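Local coordinates for protein polyhedrin (Antheraea mylitta cypovirus 4, PDB 5A9C) that probably packs into the protein microcrystals, or polyhedra, that occlude the virus particles of this insect cypovirus, at residues I22-I27 / S210-S215; V42-P47 / M80-S85; Y56-Y61 / T171-C176. All coordinates share one frame; numbering follows the deposited sequence.

Contact 1: residues I22-I27 / S210-S215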
loop_
_atom_site.group_PDB
_atom_site.type_symbol
_atom_site.label_atom_id
_atom_site.label_comp_id
_atom_site.label_asym_id
_atom_site.label_seq_id
_atom_site.Cartn_x
_atom_site.Cartn_y
_atom_site.Cartn_z
ATOM N N ILE A 22 -24.831 30.624 -2.860
ATOM C CA ILE A 22 -24.316 29.699 -3.863
ATOM C C ILE A 22 -22.952 29.149 -3.459
ATOM O O ILE A 22 -22.651 27.979 -3.701
ATOM C CB ILE A 22 -24.223 30.359 -5.248
ATOM C CG1 ILE A 22 -25.628 30.602 -5.798
ATOM C CG2 ILE A 22 -23.436 29.479 -6.204
ATOM C CD1 ILE A 22 -26.440 29.337 -5.976
ATOM N N ILE A 23 -22.133 29.997 -2.844
ATOM C CA ILE A 23 -20.822 29.578 -2.357
ATOM C C ILE A 23 -20.972 28.535 -1.254
ATOM O O ILE A 23 -20.249 27.537 -1.230
ATOM C CB ILE A 23 -19.999 30.776 -1.851
ATOM C CG1 ILE A 23 -19.478 31.597 -3.036
ATOM C CG2 ILE A 23 -18.834 30.309 -0.987
ATOM C CD1 ILE A 23 -18.927 32.940 -2.646
ATOM N N THR A 24 -21.916 28.769 -0.345
ATOM C CA THR A 24 -22.203 27.816 0.718
ATOM C C THR A 24 -22.662 26.490 0.115
ATOM O O THR A 24 -22.177 25.428 0.493
ATOM C CB THR A 24 -23.279 28.348 1.695
ATOM O OG1 THR A 24 -22.905 29.650 2.166
ATOM C CG2 THR A 24 -23.427 27.414 2.888
ATOM N N ARG A 25 -23.595 26.567 -0.831
ATOM C CA ARG A 25 -24.098 25.382 -1.520
ATOM C C ARG A 25 -22.978 24.660 -2.254
ATOM O O ARG A 25 -22.888 23.435 -2.216
ATOM C CB ARG A 25 -25.189 25.764 -2.523
ATOM C CG ARG A 25 -26.472 26.273 -1.896
ATOM C CD ARG A 25 -27.413 26.803 -2.964
ATOM N NE ARG A 25 -28.755 27.033 -2.443
ATOM C CZ ARG A 25 -29.685 26.089 -2.349
ATOM N NH1 ARG A 25 -29.412 24.850 -2.736
ATOM N NH2 ARG A 25 -30.885 26.381 -1.866
ATOM N N GLN A 26 -22.131 25.430 -2.929
ATOM C CA GLN A 26 -21.030 24.871 -3.698
ATOM C C GLN A 26 -20.096 24.069 -2.799
ATOM O O GLN A 26 -19.696 22.955 -3.132
ATOM C CB GLN A 26 -20.263 25.994 -4.398
ATOM C CG GLN A 26 -19.419 25.546 -5.571
ATOM C CD GLN A 26 -18.850 26.719 -6.339
ATOM O OE1 GLN A 26 -18.289 27.643 -5.751
ATOM N NE2 GLN A 26 -19.005 26.697 -7.659
ATOM N N ILE A 27 -19.752 24.639 -1.652
ATOM C CA ILE A 27 -18.913 23.945 -0.683
ATOM C C ILE A 27 -19.548 22.631 -0.222
ATOM O O ILE A 27 -18.863 21.620 -0.068
ATOM C CB ILE A 27 -18.619 24.841 0.534
ATOM C CG1 ILE A 27 -17.707 26.000 0.121
ATOM C CG2 ILE A 27 -17.991 24.027 1.657
ATOM C CD1 ILE A 27 -17.542 27.075 1.182
ATOM N N SER A 210 -18.672 18.640 8.574
ATOM C CA SER A 210 -18.245 19.038 7.238
ATOM C C SER A 210 -19.231 20.017 6.612
ATOM O O SER A 210 -18.889 20.732 5.675
ATOM C CB SER A 210 -18.099 17.811 6.339
ATOM O OG SER A 210 -17.126 16.924 6.857
ATOM N N ASP A 211 -20.455 20.037 7.135
ATOM C CA ASP A 211 -21.519 20.880 6.593
ATOM C C ASP A 211 -21.245 22.371 6.765
ATOM O O ASP A 211 -21.009 22.848 7.878
ATOM C CB ASP A 211 -22.857 20.536 7.253
ATOM C CG ASP A 211 -23.390 19.185 6.831
ATOM O OD1 ASP A 211 -22.610 18.374 6.289
ATOM O OD2 ASP A 211 -24.596 18.932 7.049
ATOM N N ALA A 212 -21.294 23.109 5.660
ATOM C CA ALA A 212 -21.107 24.555 5.697
ATOM C C ALA A 212 -22.435 25.269 5.930
ATOM O O ALA A 212 -23.433 24.969 5.273
ATOM C CB ALA A 212 -20.465 25.042 4.400
ATOM N N TYR A 213 -22.437 26.206 6.876
ATOM C CA TYR A 213 -23.612 27.013 7.194
ATOM C C TYR A 213 -23.313 28.474 6.886
ATOM O O TYR A 213 -22.250 28.979 7.247
ATOM C CB TYR A 213 -23.967 26.890 8.678
ATOM C CG TYR A 213 -24.660 25.605 9.085
ATOM C CD1 TYR A 213 -24.686 24.502 8.245
ATOM C CD2 TYR A 213 -25.285 25.500 10.325
ATOM C CE1 TYR A 213 -25.319 23.330 8.623
ATOM C CE2 TYR A 213 -25.920 24.336 10.711
ATOM C CZ TYR A 213 -25.932 23.253 9.855
ATOM O OH TYR A 213 -26.562 22.090 10.231
ATOM N N ILE A 214 -24.252 29.162 6.243
ATOM C CA ILE A 214 -24.016 30.539 5.806
ATOM C C ILE A 214 -23.859 31.535 6.964
ATOM O O ILE A 214 -23.193 32.561 6.823
ATOM C CB ILE A 214 -25.109 31.026 4.818
ATOM C CG1 ILE A 214 -24.683 32.340 4.152
ATOM C CG2 ILE A 214 -26.456 31.158 5.520
ATOM C CD1 ILE A 214 -25.605 32.789 3.032
ATOM N N SER A 215 -24.457 31.226 8.110
ATOM C CA SER A 215 -24.339 32.094 9.281
ATOM C C SER A 215 -23.735 31.380 10.489
ATOM O O SER A 215 -23.813 31.876 11.612
ATOM C CB SER A 215 -25.703 32.679 9.654
ATOM O OG SER A 215 -26.185 33.529 8.629
#

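Contact 2: residues V42-P47 / M80-S85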
loop_
_atom_site.group_PDB
_atom_site.type_symbol
_atom_site.label_atom_id
_atom_site.label_comp_id
_atom_site.label_asym_id
_atom_site.label_seq_id
_atom_site.Cartn_x
_atom_site.Cartn_y
_atom_site.Cartn_z
ATOM N N VAL A 42 -9.092 8.699 11.950
ATOM C CA VAL A 42 -9.168 7.859 13.131
ATOM C C VAL A 42 -8.460 8.574 14.277
ATOM O O VAL A 42 -7.239 8.742 14.256
ATOM C CB VAL A 42 -8.511 6.486 12.890
ATOM C CG1 VAL A 42 -8.635 5.610 14.133
ATOM C CG2 VAL A 42 -9.136 5.801 11.682
ATOM N N PHE A 43 -9.233 9.014 15.265
ATOM C CA PHE A 43 -8.685 9.719 16.418
ATOM C C PHE A 43 -8.481 8.741 17.562
ATOM O O PHE A 43 -9.452 8.220 18.102
ATOM C CB PHE A 43 -9.654 10.802 16.902
ATOM C CG PHE A 43 -9.864 11.927 15.933
ATOM C CD1 PHE A 43 -8.969 12.981 15.871
ATOM C CD2 PHE A 43 -10.983 11.953 15.114
ATOM C CE1 PHE A 43 -9.173 14.030 14.996
ATOM C CE2 PHE A 43 -11.192 12.998 14.236
ATOM C CZ PHE A 43 -10.287 14.041 14.180
ATOM N N ALA A 44 -7.230 8.500 17.938
ATOM C CA ALA A 44 -6.931 7.621 19.068
ATOM C C ALA A 44 -6.847 8.418 20.367
ATOM O O ALA A 44 -6.138 9.422 20.439
ATOM C CB ALA A 44 -5.634 6.855 18.825
ATOM N N GLN A 45 -7.574 7.969 21.386
ATOM C CA GLN A 45 -7.578 8.630 22.689
ATOM C C GLN A 45 -6.766 7.841 23.711
ATOM O O GLN A 45 -6.974 6.641 23.884
ATOM C CB GLN A 45 -9.011 8.793 23.202
ATOM C CG GLN A 45 -9.095 9.291 24.637
ATOM C CD GLN A 45 -10.469 9.103 25.247
ATOM O OE1 GLN A 45 -11.249 8.262 24.803
ATOM N NE2 GLN A 45 -10.773 9.891 26.271
ATOM N N TYR A 46 -5.853 8.520 24.396
ATOM C CA TYR A 46 -5.003 7.870 25.388
ATOM C C TYR A 46 -5.330 8.354 26.795
ATOM O O TYR A 46 -5.830 9.465 26.970
ATOM C CB TYR A 46 -3.524 8.104 25.065
ATOM C CG TYR A 46 -3.141 7.635 23.681
ATOM C CD1 TYR A 46 -2.799 6.310 23.447
ATOM C CD2 TYR A 46 -3.139 8.512 22.608
ATOM C CE1 TYR A 46 -2.458 5.876 22.185
ATOM C CE2 TYR A 46 -2.798 8.086 21.341
ATOM C CZ TYR A 46 -2.461 6.767 21.134
ATOM O OH TYR A 46 -2.122 6.337 19.871
ATOM N N PRO A 47 -5.055 7.510 27.800
ATOM C CA PRO A 47 -5.294 7.827 29.214
ATOM C C PRO A 47 -4.616 9.130 29.627
ATOM O O PRO A 47 -5.089 9.816 30.532
ATOM C CB PRO A 47 -4.645 6.648 29.944
ATOM C CG PRO A 47 -4.714 5.523 28.970
ATOM C CD PRO A 47 -4.525 6.148 27.619
ATOM N N MET A 80 -7.438 4.078 24.709
ATOM C CA MET A 80 -8.698 3.671 25.325
ATOM C C MET A 80 -9.734 3.334 24.260
ATOM O O MET A 80 -10.653 2.544 24.489
ATOM C CB MET A 80 -9.244 4.806 26.194
ATOM C CG MET A 80 -8.337 5.211 27.344
ATOM S SD MET A 80 -8.658 6.898 27.897
ATOM C CE MET A 80 -10.427 6.841 28.171
ATOM N N GLY A 81 -9.587 3.949 23.095
ATOM C CA GLY A 81 -10.560 3.803 22.034
ATOM C C GLY A 81 -10.248 4.757 20.906
ATOM O O GLY A 81 -9.280 5.517 20.981
ATOM N N VAL A 82 -11.063 4.713 19.857
ATOM C CA VAL A 82 -10.907 5.618 18.725
ATOM C C VAL A 82 -12.224 6.263 18.333
ATOM O O VAL A 82 -13.294 5.678 18.497
ATOM C CB VAL A 82 -10.326 4.904 17.478
ATOM C CG1 VAL A 82 -8.876 4.504 17.714
ATOM C CG2 VAL A 82 -11.176 3.692 17.098
ATOM N N ILE A 83 -12.137 7.485 17.823
ATOM C CA ILE A 83 -13.267 8.113 17.164
ATOM C C ILE A 83 -12.975 8.038 15.679
ATOM O O ILE A 83 -11.967 8.574 15.213
ATOM C CB ILE A 83 -13.444 9.590 17.576
ATOM C CG1 ILE A 83 -13.735 9.712 19.075
ATOM C CG2 ILE A 83 -14.560 10.239 16.765
ATOM C CD1 ILE A 83 -12.515 9.562 19.960
ATOM N N VAL A 84 -13.828 7.342 14.940
ATOM C CA VAL A 84 -13.647 7.230 13.503
ATOM C C VAL A 84 -14.581 8.208 12.805
ATOM O O VAL A 84 -15.803 8.122 12.940
ATOM C CB VAL A 84 -13.888 5.793 12.995
ATOM C CG1 VAL A 84 -13.599 5.711 11.502
ATOM C CG2 VAL A 84 -13.008 4.812 13.748
ATOM N N SER A 85 -13.990 9.148 12.077
ATOM C CA SER A 85 -14.733 10.212 11.416
ATOM C C SER A 85 -14.790 9.972 9.911
ATOM O O SER A 85 -13.756 9.931 9.249
ATOM C CB SER A 85 -14.069 11.559 11.708
ATOM O OG SER A 85 -14.714 12.619 11.022
#

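Contact 3: residues Y56-Y61 / T171-C176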
loop_
_atom_site.group_PDB
_atom_site.type_symbol
_atom_site.label_atom_id
_atom_site.label_comp_id
_atom_site.label_asym_id
_atom_site.label_seq_id
_atom_site.Cartn_x
_atom_site.Cartn_y
_atom_site.Cartn_z
ATOM N N TYR A 56 -6.753 10.476 6.671
ATOM C CA TYR A 56 -6.662 10.000 5.295
ATOM C C TYR A 56 -7.535 10.827 4.358
ATOM O O TYR A 56 -8.725 11.004 4.605
ATOM C CB TYR A 56 -7.089 8.532 5.194
ATOM C CG TYR A 56 -6.355 7.593 6.127
ATOM C CD1 TYR A 56 -6.825 7.355 7.410
ATOM C CD2 TYR A 56 -5.195 6.944 5.721
ATOM C CE1 TYR A 56 -6.166 6.499 8.267
ATOM C CE2 TYR A 56 -4.521 6.086 6.571
ATOM C CZ TYR A 56 -5.013 5.867 7.845
ATOM O OH TYR A 56 -4.352 5.015 8.697
ATOM N N VAL A 57 -6.940 11.331 3.283
ATOM C CA VAL A 57 -7.717 11.906 2.193
ATOM C C VAL A 57 -7.526 11.056 0.941
ATOM O O VAL A 57 -6.417 10.607 0.650
ATOM C CB VAL A 57 -7.372 13.386 1.929
ATOM C CG1 VAL A 57 -7.659 14.217 3.171
ATOM C CG2 VAL A 57 -5.919 13.544 1.509
ATOM N N PHE A 58 -8.618 10.836 0.216
ATOM C CA PHE A 58 -8.647 9.874 -0.883
ATOM C C PHE A 58 -9.885 10.112 -1.738
ATOM O O PHE A 58 -10.932 10.492 -1.218
ATOM C CB PHE A 58 -8.697 8.454 -0.320
ATOM C CG PHE A 58 -9.911 8.188 0.529
ATOM C CD1 PHE A 58 -9.972 8.647 1.836
ATOM C CD2 PHE A 58 -10.994 7.497 0.016
ATOM C CE1 PHE A 58 -11.090 8.415 2.617
ATOM C CE2 PHE A 58 -12.114 7.258 0.793
ATOM C CZ PHE A 58 -12.160 7.718 2.098
ATOM N N PRO A 59 -9.774 9.881 -3.053
ATOM C CA PRO A 59 -10.867 10.180 -3.986
ATOM C C PRO A 59 -11.883 9.059 -4.231
ATOM O O PRO A 59 -13.016 9.367 -4.606
ATOM C CB PRO A 59 -10.128 10.491 -5.286
ATOM C CG PRO A 59 -8.910 9.636 -5.216
ATOM C CD PRO A 59 -8.508 9.604 -3.755
ATOM N N ASP A 60 -11.505 7.799 -4.036
ATOM C CA ASP A 60 -12.381 6.698 -4.444
ATOM C C ASP A 60 -12.700 5.684 -3.347
ATOM O O ASP A 60 -13.866 5.352 -3.119
ATOM C CB ASP A 60 -11.799 5.983 -5.664
ATOM C CG ASP A 60 -11.766 6.871 -6.892
ATOM O OD1 ASP A 60 -12.840 7.368 -7.292
ATOM O OD2 ASP A 60 -10.669 7.069 -7.452
ATOM N N TYR A 61 -11.668 5.177 -2.682
ATOM C CA TYR A 61 -11.870 4.200 -1.621
ATOM C C TYR A 61 -10.700 4.180 -0.652
ATOM O O TYR A 61 -9.574 4.544 -0.998
ATOM C CB TYR A 61 -12.098 2.798 -2.200
ATOM C CG TYR A 61 -10.926 2.278 -2.998
ATOM C CD1 TYR A 61 -9.903 1.564 -2.383
ATOM C CD2 TYR A 61 -10.833 2.512 -4.363
ATOM C CE1 TYR A 61 -8.823 1.096 -3.110
ATOM C CE2 TYR A 61 -9.758 2.047 -5.097
ATOM C CZ TYR A 61 -8.756 1.342 -4.466
ATOM O OH TYR A 61 -7.685 0.877 -5.196
ATOM N N THR A 171 -6.197 3.525 -10.607
ATOM C CA THR A 171 -4.994 4.327 -10.811
ATOM C C THR A 171 -5.140 5.747 -10.269
ATOM O O THR A 171 -4.147 6.422 -9.997
ATOM C CB THR A 171 -4.622 4.397 -12.305
ATOM O OG1 THR A 171 -5.682 5.029 -13.034
ATOM C CG2 THR A 171 -4.402 3.002 -12.861
ATOM N N ASN A 172 -6.380 6.192 -10.111
ATOM C CA ASN A 172 -6.666 7.550 -9.658
ATOM C C ASN A 172 -6.668 7.671 -8.137
ATOM O O ASN A 172 -6.548 8.768 -7.589
ATOM C CB ASN A 172 -8.018 8.004 -10.213
ATOM C CG ASN A 172 -8.418 9.379 -9.731
ATOM O OD1 ASN A 172 -9.062 9.523 -8.693
ATOM N ND2 ASN A 172 -8.046 10.402 -10.491
ATOM N N ASN A 173 -6.802 6.537 -7.460
ATOM C CA ASN A 173 -6.971 6.532 -6.011
ATOM C C ASN A 173 -5.662 6.561 -5.220
ATOM O O ASN A 173 -5.142 5.519 -4.819
ATOM C CB ASN A 173 -7.830 5.340 -5.582
ATOM C CG ASN A 173 -8.214 5.399 -4.119
ATOM O OD1 ASN A 173 -8.993 6.256 -3.704
ATOM N ND2 ASN A 173 -7.669 4.484 -3.328
ATOM N N ILE A 174 -5.140 7.763 -4.993
ATOM C CA ILE A 174 -3.955 7.938 -4.162
ATOM C C ILE A 174 -4.364 8.350 -2.754
ATOM O O ILE A 174 -4.795 9.483 -2.531
ATOM C CB ILE A 174 -3.001 9.009 -4.742
ATOM C CG1 ILE A 174 -2.459 8.569 -6.104
ATOM C CG2 ILE A 174 -1.861 9.288 -3.776
ATOM C CD1 ILE A 174 -1.483 9.559 -6.720
ATOM N N VAL A 175 -4.239 7.423 -1.809
ATOM C CA VAL A 175 -4.548 7.705 -0.414
ATOM C C VAL A 175 -3.414 8.495 0.232
ATOM O O VAL A 175 -2.256 8.077 0.198
ATOM C CB VAL A 175 -4.792 6.409 0.390
ATOM C CG1 VAL A 175 -5.012 6.730 1.863
ATOM C CG2 VAL A 175 -5.981 5.646 -0.179
ATOM N N CYS A 176 -3.753 9.640 0.814
ATOM C CA CYS A 176 -2.756 10.499 1.438
ATOM C C CYS A 176 -2.939 10.537 2.949
ATOM O O CYS A 176 -3.791 11.266 3.457
ATOM C CB CYS A 176 -2.844 11.911 0.865
ATOM S SG CYS A 176 -2.680 11.970 -0.921
#

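Contact 1: residues I22-I27 / S210-S215
Thr24, on helix 15-29, and Ala212, in the loop that follows strand 206-208, carry most of this small surface contact, with smaller shares from Ile27, against Ala212, and Ile214, against Thr24. The apolar part is built from methyl groups. CG2 of Thr24 stands anti to the backbone N, which leaves it pointing at the loop backbone, 3.4 Å from Ala212 O; this is a van der Waals touch of a methyl on a carbonyl oxygen. One helical turn later, Ile27 adds its short branch: its CG2 rests 3.8 Å from CB of Ala212, so the alanine methyl sits against two branched helix residues. The second kind of contact involves a hydroxyl. Thr24 OG1 touches carbon: it lies 3.7 Å from CB of Ile214, and the two side chains cross at about a right angle. The polar need of that hydroxyl is met within the helix, by Gln20 O one turn earlier. A polar tie between helix and loop comes just beyond 22-27, where Asn28 OD1 accepts from Ala212 N, and Arg111 of the second subunit packs on both Ile27 and Ala212. With 193 Å² buried in all, the touches between the two segments are van der Waals in kind, and the hydrogen bond from Ala212 N to Asn28 OD1 adds a directional link beside them.

Contact 2: residues V42-P47 / M80-S85
Phe43 and Ile83 form the antiparallel hydrogen-bonded pair at the middle of this two-strand ladder, with strands 42-45 and 81-85 running at 161° to each other. Phe43 N gives a nearly straight bond to Ile83 O at 2.8 Å, and Ile83 N returns one to Phe43 O. Here the packing is tight: the same Phe43 O also lies 3.0 Å from CA of Val82. On the face of Val42, Ala44, Val82 and Val84, CG1 of Val42, anti to its backbone N, meets CG1 of Val82 at 3.8 Å. On the other face the edge of the Phe43 ring runs past Ile83 O to CB of Ser85, and Tyr199 meets that ring edge-to-face.

The exposed end is looser and held differently. Met80 N still reaches Gln45 O at 2.7 Å, but the hydrogen bond is bent, 146° at the hydrogen. The Met80 side chain bends at chi3 (52°), which lays CE against the amide of Gln45, 3.6 Å from NE2, while SD passes Pro47 N at 3.7 Å. The chemistry therefore shifts along the ladder, from valines on one face and Phe43 with Ile83 on the other, buried in the six-stranded sheet, to a thioether alongside an amide and a proline where the strands part.

Contact 3: residues Y56-Y61 / T171-C176
The side-chain amide of Asn173 lies flat over the ring of Tyr61 while both its ends bond to the backbone of the turn that carries that ring. ND2 of Asn173 sits above the ring centre, 3.5 Å from CZ of Tyr61, with ring and amide planes 21° apart. The same ND2 donates to Tyr61 O at 3.0 Å. OD1 of Asn173 accepts twice, from Asp60 N at 3.0 Å and from Tyr61 N at 3.1 Å; the two donors come from the same face of the amide, with Tyr61 N well above its plane. CG of Asn173 is anti to the backbone N (chi1 -171°), swung over to the 59-61 turn.

Asn173 is also the first residue past helix 165-172 and the centre of an inverse gamma turn, from which the chain runs on to pair with strand 51-58. There Cys176 N bonds to Val57 O at 2.8 Å and Val57 N to Cys176 O, an antiparallel hydrogen-bonded pair. CG2 of Val57 presses on CB of Cys176 at 3.5 Å, and CG2 of Val175 packs on CB of Phe58. Asp60 OD1 forms a salt bridge to Arg160, while Lys63 of the second subunit bonds to Asn173 O. Three bonds on one buried amide satisfy three backbone groups of the turn, and stacking on Tyr61 should help hold that amide's rotation, so side-chain-to-main-chain bonds at the turn complement the main-chain pair at Val57 and Cys176.

In the fold
Contacts 2 and 3 are buried and belong to the same antiparallel sheet, on opposite sides of the chain's centre: contact 2 pairs strands 38-45 and 81-87, while contact 3 adds 176-182 beside 51-58, the neighbour of 38-45. Their segments alternate along the chain. Contact 1 lies at the surface, its centre about 20 Å from the centre of the chain, and closes a long loop within which both others are nested. The chemistry follows place: a main-chain ladder with largely apolar faces in contact 2, a short main-chain pair plus an amide grip on a turn in contact 3, and van der Waals touches on the outlying helix. Contacts 1 and 3 also meet the second subunit, whereas no other chain of the assembly touches contact 2.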